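PDB 5IPF: hypoxanthine-guanine phosphoribosyltransferase (HGPRT) from Schistosoma mansoni, which catalyses transfer of the phosphoribosyl group from PRPP to hypoxanthine and guanine, forming IMP and GMP, probably in purine salvage. Local coordinates for residues A[37-42]-A[58-63]; A[51-56]-A[238-243]; A[74-79]-A[118-123]; A[161-166]-A[208-213]. All coordinates share one frame; numbering follows the deposited sequence.

Contact 1 (A[37-42]-A[58-63]); sequences RGFPTE and LIPNGM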
loop_
_atom_site.group_PDB
_atom_site.type_symbol
_atom_site.label_atom_id
_atom_site.label_comp_id
_atom_site.label_asym_id
_atom_site.label_seq_id
_atom_site.Cartn_x
_atom_site.Cartn_y
_atom_site.Cartn_z
ATOM N N ARG A 37 -8.736 21.530 -14.246
ATOM C CA ARG A 37 -9.805 21.943 -13.347
ATOM C C ARG A 37 -9.943 21.041 -12.129
ATOM O O ARG A 37 -10.866 21.233 -11.333
ATOM C CB ARG A 37 -11.138 21.995 -14.098
ATOM N N GLY A 38 -9.058 20.064 -11.966
ATOM C CA GLY A 38 -9.116 19.173 -10.824
ATOM C C GLY A 38 -10.284 18.206 -10.891
ATOM O O GLY A 38 -11.045 18.146 -11.855
ATOM N N PHE A 39 -10.411 17.428 -9.815
ATOM C CA PHE A 39 -11.471 16.458 -9.637
ATOM C C PHE A 39 -12.354 16.845 -8.456
ATOM O O PHE A 39 -11.846 17.212 -7.390
ATOM C CB PHE A 39 -10.904 15.052 -9.406
ATOM C CG PHE A 39 -9.708 14.728 -10.256
ATOM C CD1 PHE A 39 -9.858 14.298 -11.567
ATOM C CD2 PHE A 39 -8.431 14.839 -9.734
ATOM C CE1 PHE A 39 -8.750 13.993 -12.339
ATOM C CE2 PHE A 39 -7.322 14.538 -10.499
ATOM C CZ PHE A 39 -7.479 14.113 -11.801
ATOM N N PRO A 40 -13.674 16.774 -8.621
ATOM C CA PRO A 40 -14.584 17.099 -7.515
ATOM C C PRO A 40 -14.380 16.162 -6.332
ATOM O O PRO A 40 -14.131 14.966 -6.497
ATOM C CB PRO A 40 -15.977 16.938 -8.137
ATOM C CG PRO A 40 -15.763 16.192 -9.425
ATOM C CD PRO A 40 -14.375 16.468 -9.876
ATOM N N THR A 41 -14.490 16.725 -5.127
ATOM C CA THR A 41 -14.162 16.014 -3.898
ATOM C C THR A 41 -15.122 14.873 -3.579
ATOM O O THR A 41 -14.815 14.066 -2.694
ATOM C CB THR A 41 -14.135 16.997 -2.727
ATOM O OG1 THR A 41 -15.388 17.694 -2.654
ATOM C CG2 THR A 41 -13.016 18.007 -2.911
ATOM N N GLU A 42 -16.261 14.778 -4.269
ATOM C CA GLU A 42 -17.260 13.768 -3.937
ATOM C C GLU A 42 -16.892 12.374 -4.428
ATOM O O GLU A 42 -17.402 11.388 -3.883
ATOM C CB GLU A 42 -18.623 14.169 -4.506
ATOM C CG GLU A 42 -18.592 14.546 -5.978
ATOM C CD GLU A 42 -19.099 15.954 -6.226
ATOM O OE1 GLU A 42 -20.225 16.101 -6.750
ATOM O OE2 GLU A 42 -18.374 16.914 -5.889
ATOM N N LEU A 58 -6.584 18.297 -6.178
ATOM C CA LEU A 58 -5.559 18.581 -7.178
ATOM C C LEU A 58 -4.709 17.346 -7.470
ATOM O O LEU A 58 -4.631 16.897 -8.618
ATOM C CB LEU A 58 -4.680 19.751 -6.722
ATOM C CG LEU A 58 -3.874 20.386 -7.860
ATOM C CD1 LEU A 58 -4.808 21.025 -8.881
ATOM C CD2 LEU A 58 -2.866 21.399 -7.340
ATOM N N ILE A 59 -4.069 16.790 -6.446
ATOM C CA ILE A 59 -3.257 15.586 -6.615
ATOM C C ILE A 59 -3.738 14.517 -5.641
ATOM O O ILE A 59 -3.593 14.681 -4.420
ATOM C CB ILE A 59 -1.763 15.881 -6.411
ATOM C CG1 ILE A 59 -1.349 17.134 -7.182
ATOM C CG2 ILE A 59 -0.926 14.701 -6.874
ATOM C CD1 ILE A 59 0.128 17.439 -7.101
ATOM N N PRO A 60 -4.323 13.422 -6.123
ATOM C CA PRO A 60 -4.702 12.331 -5.219
ATOM C C PRO A 60 -3.479 11.688 -4.580
ATOM O O PRO A 60 -2.372 11.726 -5.122
ATOM C CB PRO A 60 -5.438 11.346 -6.135
ATOM C CG PRO A 60 -5.918 12.184 -7.274
ATOM C CD PRO A 60 -4.854 13.221 -7.482
ATOM N N ASN A 61 -3.704 11.083 -3.412
ATOM C CA ASN A 61 -2.609 10.527 -2.619
ATOM C C ASN A 61 -1.844 9.457 -3.397
ATOM O O ASN A 61 -0.606 9.489 -3.482
ATOM C CB ASN A 61 -3.180 9.967 -1.314
ATOM C CG ASN A 61 -2.125 9.344 -0.431
ATOM O OD1 ASN A 61 -1.772 8.178 -0.602
ATOM N ND2 ASN A 61 -1.624 10.113 0.528
ATOM N N GLY A 62 -2.569 8.504 -3.987
ATOM C CA GLY A 62 -1.918 7.438 -4.726
ATOM C C GLY A 62 -1.094 7.932 -5.898
ATOM O O GLY A 62 -0.064 7.339 -6.230
ATOM N N MET A 63 -1.531 9.017 -6.540
ATOM C CA MET A 63 -0.725 9.615 -7.599
ATOM C C MET A 63 0.573 10.186 -7.040
ATOM O O MET A 63 1.629 10.092 -7.682
ATOM C CB MET A 63 -1.529 10.695 -8.320
ATOM C CG MET A 63 -0.821 11.287 -9.521
ATOM S SD MET A 63 -1.824 12.507 -10.384
ATOM C CE MET A 63 -0.604 13.190 -11.502
#

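Contact 2 (A[51-56]-A[238-243]); sequences DECLDY and QKKFSV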
loop_
_atom_site.group_PDB
_atom_site.type_symbol
_atom_site.label_atom_id
_atom_site.label_comp_id
_atom_site.label_asym_id
_atom_site.label_seq_id
_atom_site.Cartn_x
_atom_site.Cartn_y
_atom_site.Cartn_z
ATOM N N ASP A 51 -15.932 18.917 4.468
ATOM C CA ASP A 51 -16.833 18.566 3.374
ATOM C C ASP A 51 -17.185 19.781 2.525
ATOM O O ASP A 51 -17.223 19.694 1.293
ATOM C CB ASP A 51 -18.099 17.911 3.929
ATOM N N GLU A 52 -17.434 20.923 3.162
ATOM C CA GLU A 52 -17.830 22.133 2.457
ATOM C C GLU A 52 -16.689 23.132 2.299
ATOM O O GLU A 52 -16.925 24.258 1.849
ATOM C CB GLU A 52 -19.009 22.796 3.175
ATOM N N CYS A 53 -15.462 22.747 2.643
ATOM C CA CYS A 53 -14.333 23.667 2.637
ATOM C C CYS A 53 -13.374 23.443 1.475
ATOM O O CYS A 53 -12.406 24.197 1.339
ATOM C CB CYS A 53 -13.564 23.563 3.958
ATOM S SG CYS A 53 -14.529 23.995 5.421
ATOM N N LEU A 54 -13.618 22.443 0.631
ATOM C CA LEU A 54 -12.685 22.059 -0.420
ATOM C C LEU A 54 -13.307 22.302 -1.787
ATOM O O LEU A 54 -14.428 21.856 -2.052
ATOM C CB LEU A 54 -12.282 20.590 -0.276
ATOM C CG LEU A 54 -11.696 20.209 1.085
ATOM C CD1 LEU A 54 -11.460 18.712 1.166
ATOM C CD2 LEU A 54 -10.410 20.975 1.346
ATOM N N ASP A 55 -12.568 22.998 -2.654
ATOM C CA ASP A 55 -13.046 23.254 -4.010
ATOM C C ASP A 55 -12.934 22.000 -4.870
ATOM O O ASP A 55 -13.936 21.503 -5.401
ATOM C CB ASP A 55 -12.266 24.418 -4.628
ATOM C CG ASP A 55 -13.048 25.143 -5.712
ATOM O OD1 ASP A 55 -13.825 24.488 -6.440
ATOM O OD2 ASP A 55 -12.886 26.375 -5.836
ATOM N N TYR A 56 -11.722 21.467 -5.013
ATOM C CA TYR A 56 -11.526 20.210 -5.723
ATOM C C TYR A 56 -10.240 19.554 -5.241
ATOM O O TYR A 56 -9.484 20.121 -4.451
ATOM C CB TYR A 56 -11.503 20.417 -7.242
ATOM C CG TYR A 56 -10.562 21.498 -7.729
ATOM C CD1 TYR A 56 -9.206 21.247 -7.901
ATOM C CD2 TYR A 56 -11.038 22.764 -8.045
ATOM C CE1 TYR A 56 -8.347 22.230 -8.359
ATOM C CE2 TYR A 56 -10.189 23.755 -8.505
ATOM C CZ TYR A 56 -8.845 23.483 -8.661
ATOM O OH TYR A 56 -8.000 24.470 -9.117
ATOM N N GLN A 238 -11.560 29.244 3.275
ATOM C CA GLN A 238 -10.633 30.342 3.523
ATOM C C GLN A 238 -11.113 31.233 4.660
ATOM O O GLN A 238 -10.293 31.829 5.368
ATOM C CB GLN A 238 -10.441 31.165 2.248
ATOM N N LYS A 239 -12.428 31.341 4.851
ATOM C CA LYS A 239 -12.971 32.138 5.940
ATOM C C LYS A 239 -13.123 31.351 7.234
ATOM O O LYS A 239 -13.153 31.957 8.312
ATOM C CB LYS A 239 -14.329 32.724 5.539
ATOM N N LYS A 240 -13.210 30.020 7.155
ATOM C CA LYS A 240 -13.395 29.191 8.340
ATOM C C LYS A 240 -12.112 29.015 9.143
ATOM O O LYS A 240 -12.178 28.597 10.304
ATOM C CB LYS A 240 -13.939 27.817 7.937
ATOM C CG LYS A 240 -14.779 27.129 9.006
ATOM C CD LYS A 240 -15.294 25.779 8.521
ATOM C CE LYS A 240 -16.396 25.246 9.426
ATOM N NZ LYS A 240 -15.947 25.112 10.839
ATOM N N PHE A 241 -10.956 29.319 8.560
ATOM C CA PHE A 241 -9.674 29.150 9.236
ATOM C C PHE A 241 -8.803 30.383 9.016
ATOM O O PHE A 241 -7.619 30.289 8.687
ATOM C CB PHE A 241 -8.965 27.885 8.753
ATOM C CG PHE A 241 -9.754 26.621 8.972
ATOM C CD1 PHE A 241 -10.651 26.170 8.016
ATOM C CD2 PHE A 241 -9.593 25.880 10.132
ATOM C CE1 PHE A 241 -11.376 25.004 8.214
ATOM C CE2 PHE A 241 -10.315 24.713 10.335
ATOM C CZ PHE A 241 -11.207 24.275 9.375
ATOM N N SER A 242 -9.387 31.563 9.205
ATOM C CA SER A 242 -8.658 32.798 8.972
ATOM C C SER A 242 -7.721 33.101 10.139
ATOM O O SER A 242 -7.837 32.538 11.231
ATOM C CB SER A 242 -9.625 33.964 8.756
ATOM O OG SER A 242 -10.383 34.229 9.923
ATOM N N VAL A 243 -6.778 34.004 9.890
ATOM C CA VAL A 243 -5.816 34.408 10.906
ATOM C C VAL A 243 -6.399 35.514 11.776
ATOM O O VAL A 243 -5.951 36.660 11.725
ATOM C CB VAL A 243 -4.491 34.861 10.269
#

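Contact 3 (A[74-79]-A[118-123]); sequences NIVDYY and LPMSVE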
loop_
_atom_site.group_PDB
_atom_site.type_symbol
_atom_site.label_atom_id
_atom_site.label_comp_id
_atom_site.label_asym_id
_atom_site.label_seq_id
_atom_site.Cartn_x
_atom_site.Cartn_y
_atom_site.Cartn_z
ATOM N N ASN A 74 15.386 8.176 -9.049
ATOM C CA ASN A 74 16.284 9.250 -9.476
ATOM C C ASN A 74 17.254 9.643 -8.366
ATOM O O ASN A 74 18.465 9.771 -8.596
ATOM C CB ASN A 74 15.471 10.464 -9.926
ATOM C CG ASN A 74 14.631 10.183 -11.155
ATOM O OD1 ASN A 74 15.009 9.299 -11.950
ATOM N ND2 ASN A 74 13.594 10.855 -11.327
ATOM N N ILE A 75 16.739 9.848 -7.153
ATOM C CA ILE A 75 17.598 10.238 -6.037
ATOM C C ILE A 75 18.633 9.152 -5.759
ATOM O O ILE A 75 19.826 9.436 -5.569
ATOM C CB ILE A 75 16.746 10.543 -4.792
ATOM C CG1 ILE A 75 15.764 11.678 -5.082
ATOM C CG2 ILE A 75 17.629 10.901 -3.615
ATOM C CD1 ILE A 75 14.799 11.949 -3.947
ATOM N N VAL A 76 18.197 7.890 -5.752
ATOM C CA VAL A 76 19.104 6.801 -5.398
ATOM C C VAL A 76 20.241 6.702 -6.405
ATOM O O VAL A 76 21.420 6.683 -6.029
ATOM C CB VAL A 76 18.338 5.473 -5.272
ATOM C CG1 VAL A 76 19.310 4.302 -5.308
ATOM C CG2 VAL A 76 17.555 5.453 -3.979
ATOM N N ASP A 77 19.916 6.650 -7.701
ATOM C CA ASP A 77 20.999 6.484 -8.666
ATOM C C ASP A 77 21.829 7.755 -8.839
ATOM O O ASP A 77 22.972 7.667 -9.304
ATOM C CB ASP A 77 20.474 5.986 -10.019
ATOM C CG ASP A 77 19.335 6.813 -10.560
ATOM O OD1 ASP A 77 19.360 8.049 -10.403
ATOM O OD2 ASP A 77 18.412 6.219 -11.159
ATOM N N TYR A 78 21.306 8.925 -8.457
ATOM C CA TYR A 78 22.177 10.093 -8.359
ATOM C C TYR A 78 23.213 9.899 -7.259
ATOM O O TYR A 78 24.422 10.003 -7.498
ATOM C CB TYR A 78 21.372 11.367 -8.102
ATOM C CG TYR A 78 22.276 12.550 -7.811
ATOM C CD1 TYR A 78 22.869 13.264 -8.842
ATOM C CD2 TYR A 78 22.561 12.931 -6.504
ATOM C CE1 TYR A 78 23.711 14.334 -8.584
ATOM C CE2 TYR A 78 23.402 13.995 -6.236
ATOM C CZ TYR A 78 23.974 14.696 -7.278
ATOM O OH TYR A 78 24.809 15.759 -7.013
ATOM N N TYR A 79 22.751 9.623 -6.036
ATOM C CA TYR A 79 23.675 9.461 -4.918
ATOM C C TYR A 79 24.545 8.218 -5.037
ATOM O O TYR A 79 25.490 8.072 -4.256
ATOM C CB TYR A 79 22.907 9.432 -3.597
ATOM C CG TYR A 79 22.457 10.798 -3.134
ATOM C CD1 TYR A 79 23.307 11.618 -2.402
ATOM C CD2 TYR A 79 21.187 11.270 -3.434
ATOM C CE1 TYR A 79 22.902 12.868 -1.980
ATOM C CE2 TYR A 79 20.773 12.521 -3.015
ATOM C CZ TYR A 79 21.633 13.314 -2.287
ATOM O OH TYR A 79 21.225 14.559 -1.868
ATOM N N LEU A 118 23.266 2.105 0.400
ATOM C CA LEU A 118 23.219 3.565 0.424
ATOM C C LEU A 118 22.749 3.984 1.809
ATOM O O LEU A 118 21.540 4.062 2.071
ATOM C CB LEU A 118 22.298 4.110 -0.667
ATOM C CG LEU A 118 22.583 5.526 -1.173
ATOM C CD1 LEU A 118 23.937 5.584 -1.866
ATOM C CD2 LEU A 118 21.479 5.985 -2.113
ATOM N N PRO A 119 23.676 4.255 2.728
ATOM C CA PRO A 119 23.285 4.566 4.112
ATOM C C PRO A 119 22.627 5.934 4.221
ATOM O O PRO A 119 23.245 6.968 3.943
ATOM C CB PRO A 119 24.608 4.507 4.880
ATOM C CG PRO A 119 25.651 4.722 3.864
ATOM C CD PRO A 119 25.137 4.172 2.569
ATOM N N MET A 120 21.363 5.924 4.643
ATOM C CA MET A 120 20.547 7.117 4.794
ATOM C C MET A 120 20.239 7.354 6.266
ATOM O O MET A 120 20.000 6.407 7.020
ATOM C CB MET A 120 19.233 6.984 4.017
ATOM C CG MET A 120 19.406 6.493 2.594
ATOM S SD MET A 120 17.902 5.794 1.893
ATOM C CE MET A 120 18.481 5.414 0.243
ATOM N N SER A 121 20.245 8.620 6.667
ATOM C CA SER A 121 19.834 9.044 7.994
ATOM C C SER A 121 18.618 9.951 7.868
ATOM O O SER A 121 18.220 10.349 6.770
ATOM C CB SER A 121 20.973 9.766 8.724
ATOM N N VAL A 122 18.017 10.275 9.010
ATOM C CA VAL A 122 16.841 11.134 9.055
ATOM C C VAL A 122 16.987 12.103 10.218
ATOM O O VAL A 122 17.270 11.690 11.348
ATOM C CB VAL A 122 15.536 10.324 9.188
ATOM C CG1 VAL A 122 14.367 11.247 9.487
ATOM C CG2 VAL A 122 15.268 9.532 7.917
ATOM N N GLU A 123 16.806 13.392 9.938
ATOM C CA GLU A 123 16.764 14.416 10.968
ATOM C C GLU A 123 15.612 15.359 10.655
ATOM O O GLU A 123 15.002 15.292 9.585
ATOM C CB GLU A 123 18.090 15.178 11.067
#

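Contact 4 (A[161-166]-A[208-213]); sequences IIDTGK and VPNRFV. With IMP (inosinic acid), chain E.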
loop_
_atom_site.group_PDB
_atom_site.type_symbol
_atom_site.label_atom_id
_atom_site.label_comp_id
_atom_site.label_asym_id
_atom_site.label_seq_id
_atom_site.Cartn_x
_atom_site.Cartn_y
_atom_site.Cartn_z
ATOM N N ILE A 161 6.633 22.457 -0.198
ATOM C CA ILE A 161 6.270 23.209 -1.395
ATOM C C ILE A 161 7.129 24.465 -1.462
ATOM O O ILE A 161 7.470 25.058 -0.435
ATOM C CB ILE A 161 4.755 23.541 -1.404
ATOM C CG1 ILE A 161 4.353 24.222 -2.713
ATOM C CG2 ILE A 161 4.382 24.402 -0.209
ATOM C CD1 ILE A 161 2.864 24.428 -2.862
ATOM N N ILE A 162 7.485 24.862 -2.682
ATOM C CA ILE A 162 8.255 26.073 -2.947
ATOM C C ILE A 162 7.343 27.077 -3.641
ATOM O O ILE A 162 6.654 26.732 -4.609
ATOM C CB ILE A 162 9.495 25.777 -3.810
ATOM C CG1 ILE A 162 10.406 24.762 -3.117
ATOM C CG2 ILE A 162 10.261 27.057 -4.110
ATOM C CD1 ILE A 162 11.021 25.274 -1.845
ATOM N N ASP A 163 7.342 28.317 -3.152
ATOM C CA ASP A 163 6.544 29.372 -3.764
ATOM C C ASP A 163 7.430 30.549 -4.155
ATOM O O ASP A 163 7.816 30.684 -5.320
ATOM C CB ASP A 163 5.433 29.827 -2.816
ATOM C CG ASP A 163 4.574 30.933 -3.405
ATOM O OD1 ASP A 163 4.542 31.076 -4.645
ATOM O OD2 ASP A 163 3.922 31.657 -2.622
ATOM N N THR A 164 7.753 31.408 -3.187
ATOM C CA THR A 164 8.634 32.536 -3.466
ATOM C C THR A 164 10.096 32.109 -3.491
ATOM O O THR A 164 10.864 32.568 -4.343
ATOM C CB THR A 164 8.424 33.641 -2.431
ATOM O OG1 THR A 164 8.922 33.209 -1.158
ATOM C CG2 THR A 164 6.944 33.973 -2.303
ATOM N N GLY A 165 10.499 31.236 -2.567
ATOM C CA GLY A 165 11.857 30.732 -2.515
ATOM C C GLY A 165 12.706 31.261 -1.380
ATOM O O GLY A 165 13.847 30.808 -1.228
ATOM N N LYS A 166 12.203 32.199 -0.575
ATOM C CA LYS A 166 13.010 32.751 0.510
ATOM C C LYS A 166 13.079 31.800 1.700
ATOM O O LYS A 166 14.143 31.651 2.316
ATOM C CB LYS A 166 12.452 34.107 0.946
ATOM N N VAL A 208 2.694 22.925 -9.835
ATOM C CA VAL A 208 1.268 23.210 -9.697
ATOM C C VAL A 208 0.976 24.664 -10.059
ATOM O O VAL A 208 1.876 25.513 -9.983
ATOM C CB VAL A 208 0.784 22.891 -8.272
ATOM C CG1 VAL A 208 0.944 21.407 -7.981
ATOM C CG2 VAL A 208 1.544 23.729 -7.255
ATOM N N PRO A 209 -0.250 24.995 -10.462
ATOM C CA PRO A 209 -0.590 26.397 -10.731
ATOM C C PRO A 209 -0.500 27.242 -9.468
ATOM O O PRO A 209 -0.359 26.739 -8.352
ATOM C CB PRO A 209 -2.028 26.322 -11.253
ATOM C CG PRO A 209 -2.173 24.926 -11.757
ATOM C CD PRO A 209 -1.340 24.083 -10.846
ATOM N N ASN A 210 -0.597 28.559 -9.656
ATOM C CA ASN A 210 -0.431 29.486 -8.542
ATOM C C ASN A 210 -1.725 29.647 -7.751
ATOM O O ASN A 210 -2.204 30.768 -7.547
ATOM C CB ASN A 210 0.065 30.845 -9.043
ATOM C CG ASN A 210 0.594 31.723 -7.921
ATOM O OD1 ASN A 210 0.717 31.282 -6.778
ATOM N ND2 ASN A 210 0.914 32.971 -8.244
ATOM N N ARG A 211 -2.298 28.535 -7.308
ATOM C CA ARG A 211 -3.400 28.534 -6.360
ATOM C C ARG A 211 -2.928 27.915 -5.052
ATOM O O ARG A 211 -1.964 27.145 -5.019
ATOM C CB ARG A 211 -4.607 27.766 -6.912
ATOM N N PHE A 212 -3.607 28.265 -3.964
ATOM C CA PHE A 212 -3.222 27.758 -2.653
ATOM C C PHE A 212 -3.703 26.319 -2.485
ATOM O O PHE A 212 -4.857 26.002 -2.788
ATOM C CB PHE A 212 -3.790 28.646 -1.547
ATOM C CG PHE A 212 -3.050 28.530 -0.247
ATOM C CD1 PHE A 212 -1.914 29.287 -0.013
ATOM C CD2 PHE A 212 -3.483 27.661 0.738
ATOM C CE1 PHE A 212 -1.225 29.182 1.182
ATOM C CE2 PHE A 212 -2.798 27.551 1.937
ATOM C CZ PHE A 212 -1.668 28.313 2.158
ATOM N N VAL A 213 -2.813 25.447 -2.006
ATOM C CA VAL A 213 -3.103 24.025 -1.876
ATOM C C VAL A 213 -2.950 23.601 -0.420
ATOM O O VAL A 213 -2.123 24.139 0.323
ATOM C CB VAL A 213 -2.198 23.169 -2.791
ATOM C CG1 VAL A 213 -2.569 23.382 -4.249
ATOM C CG2 VAL A 213 -0.730 23.496 -2.554
HETATM P P IMP E . 8.402 30.293 0.082
HETATM O O1P IMP E . 9.162 29.394 -0.865
HETATM O O2P IMP E . 7.228 31.075 -0.454
HETATM O O3P IMP E . 9.387 31.285 0.654
HETATM O "O5'" IMP E . 7.836 29.387 1.266
HETATM C "C5'" IMP E . 6.476 29.500 1.672
HETATM C "C4'" IMP E . 6.191 28.790 2.975
HETATM O "O4'" IMP E . 4.764 28.616 3.107
HETATM C "C3'" IMP E . 6.785 27.401 3.131
HETATM O "O3'" IMP E . 6.932 27.100 4.519
HETATM C "C2'" IMP E . 5.707 26.501 2.527
HETATM O "O2'" IMP E . 5.654 25.205 3.084
HETATM C "C1'" IMP E . 4.405 27.280 2.790
HETATM N N9 IMP E . 3.515 27.324 1.624
HETATM C C8 IMP E . 3.761 28.006 0.461
HETATM N N7 IMP E . 2.725 27.818 -0.384
HETATM C C5 IMP E . 1.815 27.026 0.222
HETATM C C6 IMP E . 0.586 26.533 -0.199
HETATM O O6 IMP E . 0.130 26.860 -1.295
HETATM N N1 IMP E . -0.148 25.728 0.648
HETATM C C2 IMP E . 0.343 25.419 1.900
HETATM N N3 IMP E . 1.566 25.913 2.311
HETATM C C4 IMP E . 2.295 26.706 1.486
#

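Contact 1 (A[37-42]-A[58-63])
Phe-39 carries this contact by the CE2 corner of its ring, which comes against two parts of the other segment at once. Its CE2 lies 4.1 Å from CD of Pro-60 and 4.0 Å from the carbonyl O of Leu-58. The two side chains, Phe-39 and Pro-60, cross at about a right angle, so the meeting is made through one corner of the phenyl group and the flank of the pyrrolidine. CG of Phe-39 stands anti to its own carbonyl carbon (chi1 -40°), and this carries the end of the ring closer to 58-63 than the start of the side chain suggests. Leu-58 starts out away from the loop, yet its CD1 methyl turns back in the direction of Gly-38, without close contact; the positive phi of Gly-38, 71°, is easy for glycine. No hydrogen bond joins the segments; the buried contact combines apolar packing on Pro-60 and van der Waals contact with Leu-58 O. Proline suits its place twice over: it offers a rigid apolar flank to the phenyl ring, and, as N-cap of the following helix, it sits where the chain needs no helical N-H. Further out, Phe-36 meets the Phe-39 ring edge-to-face, and Val-30 of the second subunit packs on that ring, so the cluster belongs to a subunit interface. Gly-62 N is hydrogen-bonded there to Asp-66 OD2 of the second subunit. Leu-58 and Ile-59 form a classic beta bulge opposite Ile-230, and the chain then turns out of strand 54-59 into helix 61-81, while the 37-42 loop runs beside that strand and Leu-58 and Ile-59 lean on strand 203-208.

Contact 2 (A[51-56]-A[238-243])
Cys-53 meets Lys-240 and Phe-241 where the C-terminal end of helix 235-240 packs beside the loop that leads into strand 54-59, an outer strand of the small three-stranded antiparallel sheet. This sheet, built from N- and C-terminal parts of the chain, probably corresponds to the hood of type I phosphoribosyltransferases. Along the second segment, Gln-238 comes first: its CA is 7.7 Å from CA of Cys-53, the closest pair of CA atoms across the two segments, yet the modelled part of its side chain stays clear of the loop. Lys-240, on the last turn, does touch. Its CG is anti to the backbone N (chi1 -152°), and the extended chain brings its CD methylene against the sulfur, bending only at chi4, beyond the contact. A lysine fits this solvent-exposed position because its aliphatic stem can cover a neighbour while its amino end travels on. Phe-241 follows as the chain leaves the helix. It presents its ring edge to the cysteine, with the sulfur near the ring plane; another aromatic, Phe-224, meets the same ring edge-to-face, and Phe-241 O accepts a hydrogen bond from Asn-221 ND2. Cysteine suits the buried spot between lysine and phenylalanine, being small and weakly polar. Its SG lies 3.7 Å from CD of Lys-240 and 4.3 Å from CE1 of Phe-241.

Contact 3 (A[74-79]-A[118-123])
Leu-118 carries this contact, pressing both its methyls against the helix at Val-76 and Tyr-79, residues one turn apart. CD2 does most of the work, lying 4.0 Å from CB of Tyr-79 and 4.2 Å from CG1 of Val-76. CD1 rests instead against the main chain, 3.8 Å from the carbonyl O of Tyr-79. The branched leucine is well suited here, since its two methyls can reach two points of the helix surface together. Met-120 makes a thinner contact: its long flexible chain extends until CE stands 4.3 Å from CG2 of Val-76. Tyr-79 begins toward the strand, but with CG beside its backbone N (chi1 -77°) the ring leads off, and CD2 of Tyr-78 covers part of one face. On the outer side, Tyr-78 is exposed and Asp-77 points away, reaching Arg-114. Just before the strand, Pro-119 packs on Arg-49 of the third subunit. The contact is an ordinary helix-on-sheet packing of the phosphoribosyltransferase core: strand 120-125 pairs in parallel with 87-92, helix 61-81 lies over this sheet with Tyr-79 reaching Leu-156 of strand 154-159, and helix 97-112 packs alongside through Val-76.

Contact 4 (A[161-166]-A[208-213])
Ile-161 and Val-213 meet obliquely beside the base of bound IMP, CD1 of the first lying 3.7 Å from CG2 of the second. The other branch of Ile-161 covers one face of the purine, CG2 standing 3.5 Å from IMP C4. Against the opposite face lies the Phe-212 ring, nearly parallel to the base and displaced, its CZ 3.4 Å from IMP N1. A beta-branched aliphatic and a flat aromatic thus hold the base between them. The Val-213 backbone reads the base edge, consistent with a preference for 6-oxopurines: IMP N1 donates to its O at 2.6 Å, and its N gives a weak bond to O6. The 161-166 segment belongs to the family's PRPP-binding motif, and its loop grips the phosphate by main-chain N-H groups. O1P takes bonds from Asp-163 N (3.1 Å) and Gly-165 N (2.8 Å), while Thr-164 N reaches O2P at 2.8 Å. Gly-165, with phi 108°, lets the chain turn at the helix N-cap. Asn-210 only approaches Asp-163. Strand 161-162 runs next to 189-191, helix 166-175 starts behind the phosphate, and the 208-213 loop bridges strands 203-208 and 213-214, where Val-213 packs on Ile-230 and Val-232.

Contact 4 holds the ligand; contacts 1 and 2 both have their centres 18 Å from its centre, and contact 3 lies farther off. Contact 1 touches contact 4, Leu-58 CD2 meeting Val-213 CG1 at 3.7 Å, so the turn out of strand 54-59 backs the wall beside the base; the Leu-58 side chain is about 9 Å from IMP. Contact 2 shares that strand with contact 1, Thr-41 CG2 lying 3.8 Å from Leu-54 CB, and the Phe-241 side chain is about 12 Å from IMP. Contact 3 lies across the chain's centre, 26 Å from contact 4 centre to centre, yet both reach the same parallel sheet, and helix 61-81 connects it to contact 1.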